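Local coordinates for protein aldehyde Dehydrogenase (Burkholderia cenocepacia, PDB 4O6R) that probably oxidises aldehydes with NAD(P)+ as cofactor and binds adenosine monophosphate, at residues A268-A273 against L306-A311; A280-Q285 against P374-A379; A311-I316 against V354-S359; K259-V264 against A409-T414; D338-Y343 against G393-V398. All blocks are in the same frame, centred on the assembly; numbering follows the deposited sequence.

The five contacts surround one mixed beta-sheet and show how chemistry follows depth. Contacts 2, 4 and 5 are buried and almost wholly apolar: an aromatic ring against a proline, small alanines against an isoleucine, and a valine against a glycine. Contact 1 lies at the surface, where an arginine and an aspartate lie near each other with a glycerol, probably from the crystallisation liquor, between them, and partly buried contact 3 joins two hydroxyls. Contacts 1 and 2 both use helix 270-282, while contacts 1 and 3 share helix 302-315 and Ala311. Contacts 2, 3 and 5 meet through neighbouring strands 353-356, 375-378 and 395-401, whereas contact 4 touches neither contact 3 nor contact 5.

Contact 1. Residues A268-A273 against L306-A311; sequences ANLDAA and LERFVA. With GOL (glycerol), chain H.
The guanidinium of Arg308 reaches over the first turn of helix 270-282, with NH1 3.9 Å from Leu270 CB and NH2 3.8 Å from Asp271 CA. Both carbons approach the flat group obliquely, so the cation rests against aliphatic and backbone carbon. A bend at the third torsion of the arginine (chi3 71°) turns the end of a long chain that leaves the other helix, 302-315, and sends it across the gap between them. Opposite charges are near but do not pair directly: Asp271 OD1 stays 4.3 Å from Arg308 NH2, beyond salt-bridge range. A glycerol, probably from the crystallisation liquor, occupies the position between them. Its O1 accepts from Arg308 NH2 at 2.6 Å, lying at the guanidinium edge and in its plane, and the same molecule reaches the carboxylate of Asp271 and Asn275. The two charges may still attract one another across the glycerol. Asn269 holds the helix start in shape, because its OD1 accepts from Ala272 N at 3.0 Å along a nearly straight N-H line (177°), the donor standing above the carbonyl plane. Deeper between the helices, Phe309 packs on Ala277 and Ala278. An asparagine N-cap thus opens one of two neighbouring helices laid side by side on one face of the sheet in an alpha/beta domain of the aldehyde dehydrogenase fold.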
# COMPACT_ATOMS: atom_id res chain seq x y z
N ALA A 268 -19.61 -25.48 18.75
CA ALA A 268 -19.26 -24.22 19.40
C ALA A 268 -18.97 -24.45 20.90
O ALA A 268 -19.49 -25.39 21.51
CB ALA A 268 -20.40 -23.24 19.25
N ASN A 269 -18.13 -23.58 21.47
CA ASN A 269 -18.02 -23.46 22.93
C ASN A 269 -19.30 -22.75 23.39
O ASN A 269 -19.47 -21.56 23.17
CB ASN A 269 -16.79 -22.65 23.29
CG ASN A 269 -16.58 -22.53 24.79
OD1 ASN A 269 -17.49 -22.25 25.54
ND2 ASN A 269 -15.35 -22.74 25.21
N LEU A 270 -20.22 -23.52 23.98
CA LEU A 270 -21.52 -22.96 24.36
C LEU A 270 -21.39 -21.89 25.43
O LEU A 270 -22.07 -20.89 25.35
CB LEU A 270 -22.47 -24.05 24.81
CG LEU A 270 -22.80 -25.11 23.76
CD1 LEU A 270 -23.80 -26.14 24.31
CD2 LEU A 270 -23.34 -24.47 22.50
N ASP A 271 -20.49 -22.03 26.40
CA ASP A 271 -20.32 -20.96 27.37
C ASP A 271 -19.96 -19.62 26.70
O ASP A 271 -20.58 -18.60 26.93
CB ASP A 271 -19.24 -21.31 28.36
CG ASP A 271 -19.01 -20.20 29.36
OD1 ASP A 271 -19.96 -19.84 30.09
OD2 ASP A 271 -17.89 -19.66 29.41
N ALA A 272 -18.96 -19.66 25.83
CA ALA A 272 -18.55 -18.47 25.07
C ALA A 272 -19.67 -17.95 24.19
O ALA A 272 -19.90 -16.75 24.16
CB ALA A 272 -17.31 -18.78 24.23
N ALA A 273 -20.40 -18.83 23.52
CA ALA A 273 -21.41 -18.43 22.57
C ALA A 273 -22.67 -17.87 23.22
O ALA A 273 -23.29 -16.97 22.71
CB ALA A 273 -21.75 -19.58 21.61
N LEU A 306 -30.66 -22.44 24.38
CA LEU A 306 -31.76 -21.57 24.75
C LEU A 306 -32.08 -21.64 26.23
O LEU A 306 -32.37 -20.63 26.82
CB LEU A 306 -32.99 -21.87 23.91
CG LEU A 306 -32.88 -21.46 22.43
CD1 LEU A 306 -34.02 -22.04 21.63
CD2 LEU A 306 -32.83 -19.93 22.29
N GLU A 307 -32.01 -22.81 26.83
CA GLU A 307 -32.31 -22.89 28.25
C GLU A 307 -31.37 -22.00 29.05
O GLU A 307 -31.80 -21.27 29.98
CB GLU A 307 -32.28 -24.32 28.75
CG GLU A 307 -32.79 -24.47 30.16
CD GLU A 307 -32.80 -25.91 30.63
OE1 GLU A 307 -32.25 -26.78 29.89
OE2 GLU A 307 -33.32 -26.18 31.73
N ARG A 308 -30.09 -22.03 28.70
CA ARG A 308 -29.12 -21.20 29.39
C ARG A 308 -29.23 -19.71 28.99
O ARG A 308 -29.15 -18.83 29.83
CB ARG A 308 -27.71 -21.73 29.14
CG ARG A 308 -27.48 -23.06 29.86
CD ARG A 308 -26.33 -23.83 29.26
NE ARG A 308 -25.06 -23.18 29.57
CZ ARG A 308 -23.87 -23.62 29.18
NH1 ARG A 308 -23.76 -24.68 28.40
NH2 ARG A 308 -22.80 -22.96 29.53
N PHE A 309 -29.42 -19.46 27.71
CA PHE A 309 -29.52 -18.11 27.17
C PHE A 309 -30.75 -17.35 27.67
O PHE A 309 -30.65 -16.17 28.04
CB PHE A 309 -29.53 -18.19 25.64
CG PHE A 309 -29.60 -16.86 24.94
CD1 PHE A 309 -28.64 -15.90 25.12
CD2 PHE A 309 -30.62 -16.61 24.06
CE1 PHE A 309 -28.70 -14.68 24.47
CE2 PHE A 309 -30.69 -15.40 23.37
CZ PHE A 309 -29.75 -14.44 23.59
N VAL A 310 -31.90 -18.04 27.70
CA VAL A 310 -33.13 -17.46 28.24
C VAL A 310 -32.94 -17.14 29.73
O VAL A 310 -33.29 -16.07 30.19
CB VAL A 310 -34.35 -18.39 28.00
CG1 VAL A 310 -35.55 -17.89 28.75
CG2 VAL A 310 -34.69 -18.45 26.53
N ALA A 311 -32.32 -18.05 30.47
CA ALA A 311 -32.06 -17.79 31.90
C ALA A 311 -31.21 -16.57 32.09
O ALA A 311 -31.55 -15.71 32.88
CB ALA A 311 -31.45 -19.00 32.59
C1 GOL H . -23.04 -19.47 30.15
O1 GOL H . -22.19 -20.59 30.47
C2 GOL H . -23.15 -18.63 31.42
O2 GOL H . -21.88 -17.98 31.64
C3 GOL H . -24.27 -17.59 31.34
O3 GOL H . -24.19 -16.72 32.50

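Contact 2. Residues A280-Q285 against P374-A379; sequences AIFHNQ and PTIVEA
Phe282 receives Pro374 on one face of its ring. The proline CB lies 3.6 Å from Phe282 CE1 and 3.9 Å from the ring centroid, only 21° off the ring normal, which makes this a CH-pi contact displaced toward the rim. At the ring edge, near its plane, Ile376 CG1 comes within 4.2 Å of Phe282 CZ; both partners cross the phenylalanine at about a right angle. The opposite face is filled from the ring's own helix, where Ile281 CG2 sits 3.5 Å above the plane and over the centre. These carbons clasp the ring, which probably limits how far it can turn. Phe282 also begins the Phe-x-x-x-Gly-Gln-x-Cys signature of aldehyde dehydrogenases, the motif that carries the family's nucleophilic cysteine, so the contact ties the end of helix 270-282 and the start of this motif to strand 375-378, the second strand from one edge of the sheet. With CG anti to the carbonyl carbon (chi1 -57°), the ring is directed at the start of that strand. Farther out, Phe309 and Ala313 of helix 302-315 pack against Ile376, and Ala313 reaches Phe282 as well. Phe494 of the second subunit adds to the surroundings of Phe282. The strand itself is held on both flanks, Thr375 by backbone bonds to Pro394 and Val396, Ile376 by bonds to Leu355 and Thr356, while Thr375 OG1 turns to Arg373 O.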
# COMPACT_ATOMS: atom_id res chain seq x y z
N ALA A 280 -24.23 -9.61 22.05
CA ALA A 280 -24.47 -9.19 20.69
C ALA A 280 -25.81 -8.51 20.50
O ALA A 280 -25.93 -7.63 19.63
CB ALA A 280 -24.35 -10.38 19.74
N ILE A 281 -26.82 -8.92 21.27
CA ILE A 281 -28.16 -8.33 21.11
C ILE A 281 -28.57 -7.44 22.26
O ILE A 281 -29.29 -6.48 22.03
CB ILE A 281 -29.23 -9.38 20.82
CG1 ILE A 281 -30.59 -8.76 20.41
CG2 ILE A 281 -29.43 -10.30 22.02
CD1 ILE A 281 -30.54 -7.82 19.21
N PHE A 282 -28.12 -7.70 23.49
CA PHE A 282 -28.61 -6.90 24.63
C PHE A 282 -27.77 -5.70 24.97
O PHE A 282 -28.31 -4.74 25.54
CB PHE A 282 -28.90 -7.80 25.84
CG PHE A 282 -29.90 -8.89 25.53
CD1 PHE A 282 -31.10 -8.57 24.87
CD2 PHE A 282 -29.65 -10.20 25.82
CE1 PHE A 282 -32.01 -9.55 24.53
CE2 PHE A 282 -30.56 -11.18 25.49
CZ PHE A 282 -31.74 -10.87 24.84
N HIS A 283 -26.49 -5.69 24.60
CA HIS A 283 -25.70 -4.49 24.80
C HIS A 283 -26.34 -3.36 24.02
O HIS A 283 -26.82 -3.56 22.91
CB HIS A 283 -24.24 -4.65 24.37
CG HIS A 283 -23.51 -3.35 24.29
ND1 HIS A 283 -23.16 -2.78 23.10
CD2 HIS A 283 -23.12 -2.47 25.25
CE1 HIS A 283 -22.53 -1.63 23.31
NE2 HIS A 283 -22.52 -1.41 24.61
N ASN A 284 -26.35 -2.19 24.64
CA ASN A 284 -26.92 -0.96 24.08
C ASN A 284 -28.41 -1.10 23.83
O ASN A 284 -28.99 -0.41 22.98
CB ASN A 284 -26.20 -0.51 22.80
CG ASN A 284 -26.04 1.00 22.76
OD1 ASN A 284 -25.53 1.58 23.72
ND2 ASN A 284 -26.48 1.66 21.67
N GLN A 285 -29.02 -2.00 24.59
CA GLN A 285 -30.44 -2.24 24.47
C GLN A 285 -30.82 -2.72 23.06
O GLN A 285 -31.91 -2.47 22.56
CB GLN A 285 -31.20 -0.98 24.86
CG GLN A 285 -31.05 -0.51 26.31
CD GLN A 285 -29.65 -0.08 26.73
OE1 GLN A 285 -29.03 -0.73 27.58
NE2 GLN A 285 -29.13 1.00 26.12
N PRO A 374 -35.49 -7.72 28.04
CA PRO A 374 -34.83 -8.51 26.99
C PRO A 374 -35.81 -9.54 26.47
O PRO A 374 -36.44 -10.25 27.26
CB PRO A 374 -33.66 -9.17 27.71
CG PRO A 374 -33.37 -8.28 28.87
CD PRO A 374 -34.69 -7.67 29.28
N THR A 375 -35.97 -9.58 25.16
CA THR A 375 -37.02 -10.35 24.51
C THR A 375 -36.39 -11.35 23.52
O THR A 375 -35.52 -10.99 22.73
CB THR A 375 -37.99 -9.40 23.81
OG1 THR A 375 -38.58 -8.52 24.78
CG2 THR A 375 -39.08 -10.15 23.13
N ILE A 376 -36.80 -12.61 23.65
CA ILE A 376 -36.34 -13.71 22.83
C ILE A 376 -37.55 -14.40 22.21
O ILE A 376 -38.42 -14.88 22.94
CB ILE A 376 -35.54 -14.73 23.68
CG1 ILE A 376 -34.31 -14.08 24.28
CG2 ILE A 376 -35.11 -15.95 22.86
CD1 ILE A 376 -33.64 -14.97 25.32
N VAL A 377 -37.59 -14.47 20.88
CA VAL A 377 -38.71 -15.05 20.16
C VAL A 377 -38.21 -16.12 19.23
O VAL A 377 -37.35 -15.85 18.39
CB VAL A 377 -39.45 -14.01 19.29
CG1 VAL A 377 -40.52 -14.67 18.46
CG2 VAL A 377 -40.03 -12.92 20.14
N GLU A 378 -38.75 -17.33 19.35
CA GLU A 378 -38.46 -18.35 18.38
C GLU A 378 -39.44 -18.24 17.22
O GLU A 378 -40.64 -18.36 17.43
CB GLU A 378 -38.46 -19.73 19.02
CG GLU A 378 -37.97 -20.79 18.06
CD GLU A 378 -37.17 -21.93 18.72
OE1 GLU A 378 -37.15 -22.11 19.97
OE2 GLU A 378 -36.57 -22.66 17.95
N ALA A 379 -38.92 -18.00 16.01
CA ALA A 379 -39.80 -17.75 14.85
C ALA A 379 -40.22 -19.03 14.16
O ALA A 379 -39.47 -20.00 14.13
CB ALA A 379 -39.12 -16.86 13.83

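Contact 3. Residues A311-I316 against V354-S359; sequences ALASSI and VLTGGS
Ser314 and Thr356 meet through a hydrogen bond between hydroxyls, Ser314 OG and Thr356 OG1 standing 2.8 Å apart, with either able to be the donor. The threonine hydroxyl is carried toward the helix by a first torsion that leaves OG1 anti to its backbone nitrogen (chi1 -172°). On the serine, OG lies beside its own backbone nitrogen and is also bonded to Val310 O one turn earlier. Two partners therefore grip this oxygen and limit the rotation of a side chain that is otherwise on the exposed side of the helix. Apolar contact is slight and sits next to the polar pair: Thr356 CG2 is 4.3 Å from Ala313 CB, the methyl groups facing each other on the side of the helix where Ala313 also packs on Phe282 and Ile376. The threonine thus divides its two branches, hydroxyl to Ser314 and methyl to Ala313. In the fold, the bond joins the last turn of helix 302-315 to Thr356 of strand 353-356, one of the two edge strands of the sheet within this chain and antiparallel to strand 375-378. Gly357 and Gly358 both have positive phi, and past them the chain stays near its neighbour through a weak bond of Gly358 N to Thr375 OG1 and the backbone bonding of Ser359 with Arg373. Among the remaining polar groups, Ser315 OG donates to Leu312 O at 2.6 Å, tilted 22° from the carbonyl plane, and is bonded in turn to Arg496 of the second subunit. Ile316 packs on Phe494 of that same neighbouring subunit.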
# COMPACT_ATOMS: atom_id res chain seq x y z
N ALA A 311 -32.32 -18.05 30.47
CA ALA A 311 -32.06 -17.79 31.90
C ALA A 311 -31.21 -16.57 32.09
O ALA A 311 -31.55 -15.71 32.88
CB ALA A 311 -31.45 -19.00 32.59
N LEU A 312 -30.12 -16.46 31.33
CA LEU A 312 -29.24 -15.28 31.44
C LEU A 312 -29.99 -13.98 31.11
O LEU A 312 -29.89 -12.99 31.83
CB LEU A 312 -28.04 -15.44 30.49
CG LEU A 312 -27.06 -14.27 30.41
CD1 LEU A 312 -26.55 -13.93 31.79
CD2 LEU A 312 -25.95 -14.66 29.46
N ALA A 313 -30.73 -14.01 30.02
CA ALA A 313 -31.48 -12.84 29.55
C ALA A 313 -32.50 -12.37 30.59
O ALA A 313 -32.61 -11.16 30.85
CB ALA A 313 -32.17 -13.14 28.24
N SER A 314 -33.21 -13.32 31.20
CA SER A 314 -34.23 -13.01 32.20
C SER A 314 -33.61 -12.38 33.40
O SER A 314 -34.28 -11.69 34.12
CB SER A 314 -34.96 -14.27 32.68
OG SER A 314 -35.81 -14.73 31.66
N SER A 315 -32.34 -12.68 33.65
CA SER A 315 -31.64 -12.21 34.83
C SER A 315 -31.04 -10.79 34.65
O SER A 315 -30.60 -10.18 35.61
CB SER A 315 -30.52 -13.21 35.19
OG SER A 315 -29.37 -12.99 34.37
N ILE A 316 -30.97 -10.28 33.43
CA ILE A 316 -30.31 -9.02 33.18
C ILE A 316 -30.97 -7.93 34.01
O ILE A 316 -32.19 -7.82 34.05
CB ILE A 316 -30.33 -8.67 31.67
CG1 ILE A 316 -29.38 -9.61 30.91
CG2 ILE A 316 -29.95 -7.21 31.45
CD1 ILE A 316 -29.44 -9.49 29.39
N VAL A 354 -42.64 -16.37 22.25
CA VAL A 354 -41.90 -15.47 23.14
C VAL A 354 -41.40 -16.27 24.34
O VAL A 354 -42.18 -16.69 25.19
CB VAL A 354 -42.75 -14.28 23.62
CG1 VAL A 354 -41.90 -13.33 24.45
CG2 VAL A 354 -43.32 -13.51 22.45
N LEU A 355 -40.09 -16.50 24.40
CA LEU A 355 -39.50 -17.35 25.43
C LEU A 355 -39.21 -16.58 26.72
O LEU A 355 -39.23 -17.16 27.79
CB LEU A 355 -38.24 -18.03 24.90
CG LEU A 355 -38.44 -18.89 23.65
CD1 LEU A 355 -37.14 -19.54 23.21
CD2 LEU A 355 -39.49 -19.97 23.95
N THR A 356 -38.94 -15.28 26.60
CA THR A 356 -38.87 -14.38 27.76
C THR A 356 -39.08 -12.95 27.28
O THR A 356 -38.93 -12.65 26.08
CB THR A 356 -37.53 -14.48 28.53
OG1 THR A 356 -37.60 -13.70 29.75
CG2 THR A 356 -36.36 -13.94 27.69
N GLY A 357 -39.50 -12.09 28.20
CA GLY A 357 -39.64 -10.68 27.92
C GLY A 357 -40.83 -10.35 27.07
O GLY A 357 -41.87 -10.98 27.18
N GLY A 358 -40.70 -9.30 26.27
CA GLY A 358 -41.80 -8.85 25.41
C GLY A 358 -42.65 -7.73 25.97
O GLY A 358 -43.59 -7.26 25.32
N SER A 359 -42.33 -7.27 27.17
CA SER A 359 -43.11 -6.17 27.74
C SER A 359 -42.28 -5.36 28.73
O SER A 359 -41.14 -5.72 29.03
CB SER A 359 -44.39 -6.69 28.38
OG SER A 359 -44.08 -7.55 29.42

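Contact 4. Residues K259-V264 against A409-T414; sequences KGANIV and AIANAT
No ring, amide or guanidinium plane takes part where Ala411 meets Ala261 and Ile263; the meeting is of methyl groups. Ala411 CB lies 4.1 Å from Ala261 CB and 4.0 Å from Ile263 CD1, so one small side chain touches two residues on the same side of the strand. The isoleucine reaches it with the far end of its longer branch, extended so that CD1 points away from the chain (chi2 166°), whereas the alanine lies close to its backbone. Small residues let the backbones come near, and the CA atoms of Ala261 and Ala411 are 5.5 Å apart. At the other end of the contact, Lys259 CG touches Thr414 CG2 at 4.2 Å, the two side chains crossing at about a right angle. Here the lysine contributes only its aliphatic part; a bend at chi2 (78°) leads the rest away to Glu389 O and Val386 O, which hold NZ. Thr414 OG1, for its part, is bonded to Tyr416 N. Arg294 links the two segments, donating from NH1 to Ile410 O, from NH2 to Ala411 O and from NE to Lys259 O. Helix 404-411 thus covers one face of strand 261-264, which itself runs between strands 294-298 and 421-423 of the sheet, and helix 270-282 lies on the opposite face, against Asn262.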
# COMPACT_ATOMS: atom_id res chain seq x y z
N LYS A 259 -29.50 -6.88 9.80
CA LYS A 259 -30.28 -7.88 10.50
C LYS A 259 -29.31 -9.04 10.71
O LYS A 259 -29.43 -10.11 10.10
CB LYS A 259 -31.50 -8.28 9.69
CG LYS A 259 -32.50 -9.16 10.44
CD LYS A 259 -33.37 -8.35 11.40
CE LYS A 259 -34.21 -9.27 12.29
NZ LYS A 259 -35.03 -8.55 13.31
N GLY A 260 -28.35 -8.78 11.60
CA GLY A 260 -27.18 -9.65 11.75
C GLY A 260 -27.49 -11.08 12.19
O GLY A 260 -28.16 -11.28 13.21
N ALA A 261 -27.02 -12.06 11.41
CA ALA A 261 -27.06 -13.44 11.87
C ALA A 261 -25.92 -13.70 12.84
O ALA A 261 -24.78 -13.23 12.65
CB ALA A 261 -26.96 -14.40 10.70
N ASN A 262 -26.23 -14.47 13.87
CA ASN A 262 -25.25 -14.94 14.86
C ASN A 262 -25.43 -16.44 14.94
O ASN A 262 -26.40 -16.90 15.54
CB ASN A 262 -25.54 -14.25 16.19
CG ASN A 262 -24.53 -14.61 17.27
OD1 ASN A 262 -23.48 -15.17 16.99
ND2 ASN A 262 -24.86 -14.26 18.51
N ILE A 263 -24.58 -17.19 14.23
CA ILE A 263 -24.81 -18.60 13.95
C ILE A 263 -24.00 -19.45 14.94
O ILE A 263 -22.80 -19.25 15.08
CB ILE A 263 -24.37 -18.97 12.51
CG1 ILE A 263 -24.99 -18.03 11.47
CG2 ILE A 263 -24.72 -20.41 12.18
CD1 ILE A 263 -24.35 -18.10 10.09
N VAL A 264 -24.66 -20.38 15.61
CA VAL A 264 -24.00 -21.25 16.55
C VAL A 264 -24.05 -22.68 16.03
O VAL A 264 -25.11 -23.33 15.95
CB VAL A 264 -24.63 -21.13 17.95
CG1 VAL A 264 -23.92 -22.00 18.97
CG2 VAL A 264 -24.64 -19.67 18.38
N ALA A 409 -27.89 -20.30 3.96
CA ALA A 409 -29.11 -19.84 3.30
C ALA A 409 -29.88 -18.91 4.24
O ALA A 409 -30.31 -17.83 3.83
CB ALA A 409 -29.96 -21.02 2.82
N ILE A 410 -30.04 -19.29 5.50
CA ILE A 410 -30.71 -18.43 6.47
C ILE A 410 -29.96 -17.10 6.62
O ILE A 410 -30.57 -16.03 6.54
CB ILE A 410 -30.87 -19.13 7.84
CG1 ILE A 410 -31.85 -20.29 7.71
CG2 ILE A 410 -31.34 -18.18 8.92
CD1 ILE A 410 -31.82 -21.26 8.89
N ALA A 411 -28.64 -17.17 6.82
CA ALA A 411 -27.84 -15.99 7.02
C ALA A 411 -28.09 -14.97 5.94
O ALA A 411 -28.19 -13.78 6.22
CB ALA A 411 -26.35 -16.32 7.10
N ASN A 412 -28.14 -15.45 4.69
CA ASN A 412 -28.24 -14.59 3.53
C ASN A 412 -29.67 -14.31 3.08
O ASN A 412 -29.85 -13.68 2.04
CB ASN A 412 -27.43 -15.18 2.37
CG ASN A 412 -25.92 -15.05 2.58
OD1 ASN A 412 -25.44 -14.30 3.45
ND2 ASN A 412 -25.16 -15.76 1.79
N ALA A 413 -30.68 -14.71 3.88
CA ALA A 413 -32.10 -14.61 3.47
C ALA A 413 -32.78 -13.25 3.70
O ALA A 413 -33.97 -13.09 3.37
CB ALA A 413 -32.93 -15.69 4.18
N THR A 414 -32.06 -12.25 4.21
CA THR A 414 -32.65 -10.93 4.42
C THR A 414 -32.23 -9.92 3.37
O THR A 414 -31.40 -10.19 2.50
CB THR A 414 -32.28 -10.33 5.78
OG1 THR A 414 -30.97 -9.74 5.69
CG2 THR A 414 -32.36 -11.40 6.89

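Contact 5. Residues D338-Y343 against G393-V398; sequences DRVLSY and GPFVTV
Gly393 offers bare backbone to Val340, whose CG2 sits 4.1 Å from Gly393 CA, on the side of the glycine where a beta carbon would be crowded by the valine methyl. The glycine belongs to the Glu-x-Phe-Gly-Pro motif of aldehyde dehydrogenases, and the contact sets helix 334-349 against the chain as it leaves this motif and enters strand 395-401 of the sheet. Pro394 is the centre of an inverse gamma turn, closed by a weak backbone bond from Phe395 N to Gly393 O at 2.7 Å, and the turn carries the chain from the glycine into the strand. The two valine methyls have different partners: CG2 goes to the glycine, while Val340 CG1, the branch anti to the backbone nitrogen (chi1 172°), lies 4.4 Å from Phe395 CD2. One turn later along the helix, Tyr343 closes on the same ring, with its carbonyl carbon 4.2 Å and its CB 4.4 Å from Phe395 CE2. Valine methyl and tyrosine backbone both approach the ring obliquely, and the phenylalanine lodges against the side of the helix. Val386 of helix 385-388 and the strand residues Thr375 and Val377 also pack against Phe395. The tyrosine ring itself leads away from the strand, and its OH is hydrogen-bonded to Glu389. A weak second bond comes from Arg339 NH2, 3.3 Å from Tyr343 OH, and one face of the Arg339 guanidinium is met by Tyr343 CE2, 3.4 Å above its plane and offset toward the rim.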
# COMPACT_ATOMS: atom_id res chain seq x y z
N ASP A 338 -42.48 2.05 21.44
CA ASP A 338 -43.76 1.63 20.87
C ASP A 338 -43.57 0.71 19.66
O ASP A 338 -44.29 -0.25 19.49
CB ASP A 338 -44.60 2.84 20.51
CG ASP A 338 -45.10 3.58 21.74
OD1 ASP A 338 -45.05 3.02 22.86
OD2 ASP A 338 -45.52 4.73 21.57
N ARG A 339 -42.55 1.00 18.86
CA ARG A 339 -42.21 0.18 17.71
C ARG A 339 -41.82 -1.25 18.17
O ARG A 339 -42.22 -2.23 17.58
CB ARG A 339 -41.06 0.84 16.99
CG ARG A 339 -40.84 0.41 15.57
CD ARG A 339 -41.23 1.50 14.55
NE ARG A 339 -41.97 0.77 13.53
CZ ARG A 339 -41.41 -0.04 12.64
NH1 ARG A 339 -40.08 -0.14 12.54
NH2 ARG A 339 -42.18 -0.72 11.81
N VAL A 340 -41.05 -1.35 19.24
CA VAL A 340 -40.57 -2.66 19.68
C VAL A 340 -41.74 -3.44 20.28
O VAL A 340 -41.89 -4.63 20.01
CB VAL A 340 -39.38 -2.53 20.67
CG1 VAL A 340 -39.02 -3.88 21.28
CG2 VAL A 340 -38.18 -1.92 19.95
N LEU A 341 -42.60 -2.78 21.05
CA LEU A 341 -43.76 -3.45 21.60
C LEU A 341 -44.69 -3.93 20.46
O LEU A 341 -45.22 -5.05 20.50
CB LEU A 341 -44.49 -2.55 22.60
CG LEU A 341 -43.68 -2.21 23.86
CD1 LEU A 341 -44.44 -1.25 24.80
CD2 LEU A 341 -43.29 -3.49 24.57
N SER A 342 -44.83 -3.11 19.42
CA SER A 342 -45.64 -3.51 18.26
C SER A 342 -45.06 -4.79 17.59
O SER A 342 -45.83 -5.67 17.17
CB SER A 342 -45.73 -2.34 17.28
OG SER A 342 -46.40 -2.73 16.08
N TYR A 343 -43.73 -4.91 17.52
CA TYR A 343 -43.10 -6.09 16.94
C TYR A 343 -43.28 -7.34 17.81
O TYR A 343 -43.37 -8.44 17.27
CB TYR A 343 -41.63 -5.87 16.63
CG TYR A 343 -41.37 -5.25 15.27
CD1 TYR A 343 -41.71 -5.93 14.11
CD2 TYR A 343 -40.80 -3.98 15.14
CE1 TYR A 343 -41.47 -5.40 12.86
CE2 TYR A 343 -40.56 -3.42 13.89
CZ TYR A 343 -40.88 -4.16 12.75
OH TYR A 343 -40.68 -3.68 11.47
N GLY A 393 -34.11 -3.20 18.90
CA GLY A 393 -34.35 -3.19 20.36
C GLY A 393 -33.72 -4.45 20.93
O GLY A 393 -33.08 -5.22 20.17
N PRO A 394 -33.91 -4.68 22.24
CA PRO A 394 -33.25 -5.81 22.90
C PRO A 394 -34.08 -7.05 22.60
O PRO A 394 -34.75 -7.58 23.48
CB PRO A 394 -33.31 -5.44 24.38
CG PRO A 394 -34.57 -4.62 24.50
CD PRO A 394 -34.65 -3.84 23.20
N PHE A 395 -34.05 -7.46 21.34
CA PHE A 395 -35.04 -8.36 20.79
C PHE A 395 -34.34 -9.28 19.82
O PHE A 395 -33.82 -8.84 18.83
CB PHE A 395 -36.10 -7.50 20.05
CG PHE A 395 -37.25 -8.26 19.47
CD1 PHE A 395 -37.06 -9.18 18.44
CD2 PHE A 395 -38.55 -8.01 19.89
CE1 PHE A 395 -38.14 -9.87 17.90
CE2 PHE A 395 -39.63 -8.67 19.33
CZ PHE A 395 -39.44 -9.61 18.34
N VAL A 396 -34.29 -10.57 20.13
CA VAL A 396 -33.60 -11.52 19.25
C VAL A 396 -34.57 -12.59 18.72
O VAL A 396 -35.43 -13.07 19.45
CB VAL A 396 -32.35 -12.14 19.94
CG1 VAL A 396 -32.72 -12.85 21.23
CG2 VAL A 396 -31.57 -13.04 18.97
N THR A 397 -34.44 -12.88 17.43
CA THR A 397 -35.23 -13.89 16.77
C THR A 397 -34.40 -15.15 16.53
O THR A 397 -33.31 -15.08 15.96
CB THR A 397 -35.78 -13.36 15.45
OG1 THR A 397 -36.55 -12.17 15.72
CG2 THR A 397 -36.67 -14.43 14.78
N VAL A 398 -34.94 -16.28 16.98
CA VAL A 398 -34.24 -17.55 16.93
C VAL A 398 -34.76 -18.38 15.80
O VAL A 398 -36.00 -18.55 15.63
CB VAL A 398 -34.40 -18.35 18.21
CG1 VAL A 398 -33.48 -19.57 18.21
CG2 VAL A 398 -34.10 -17.48 19.42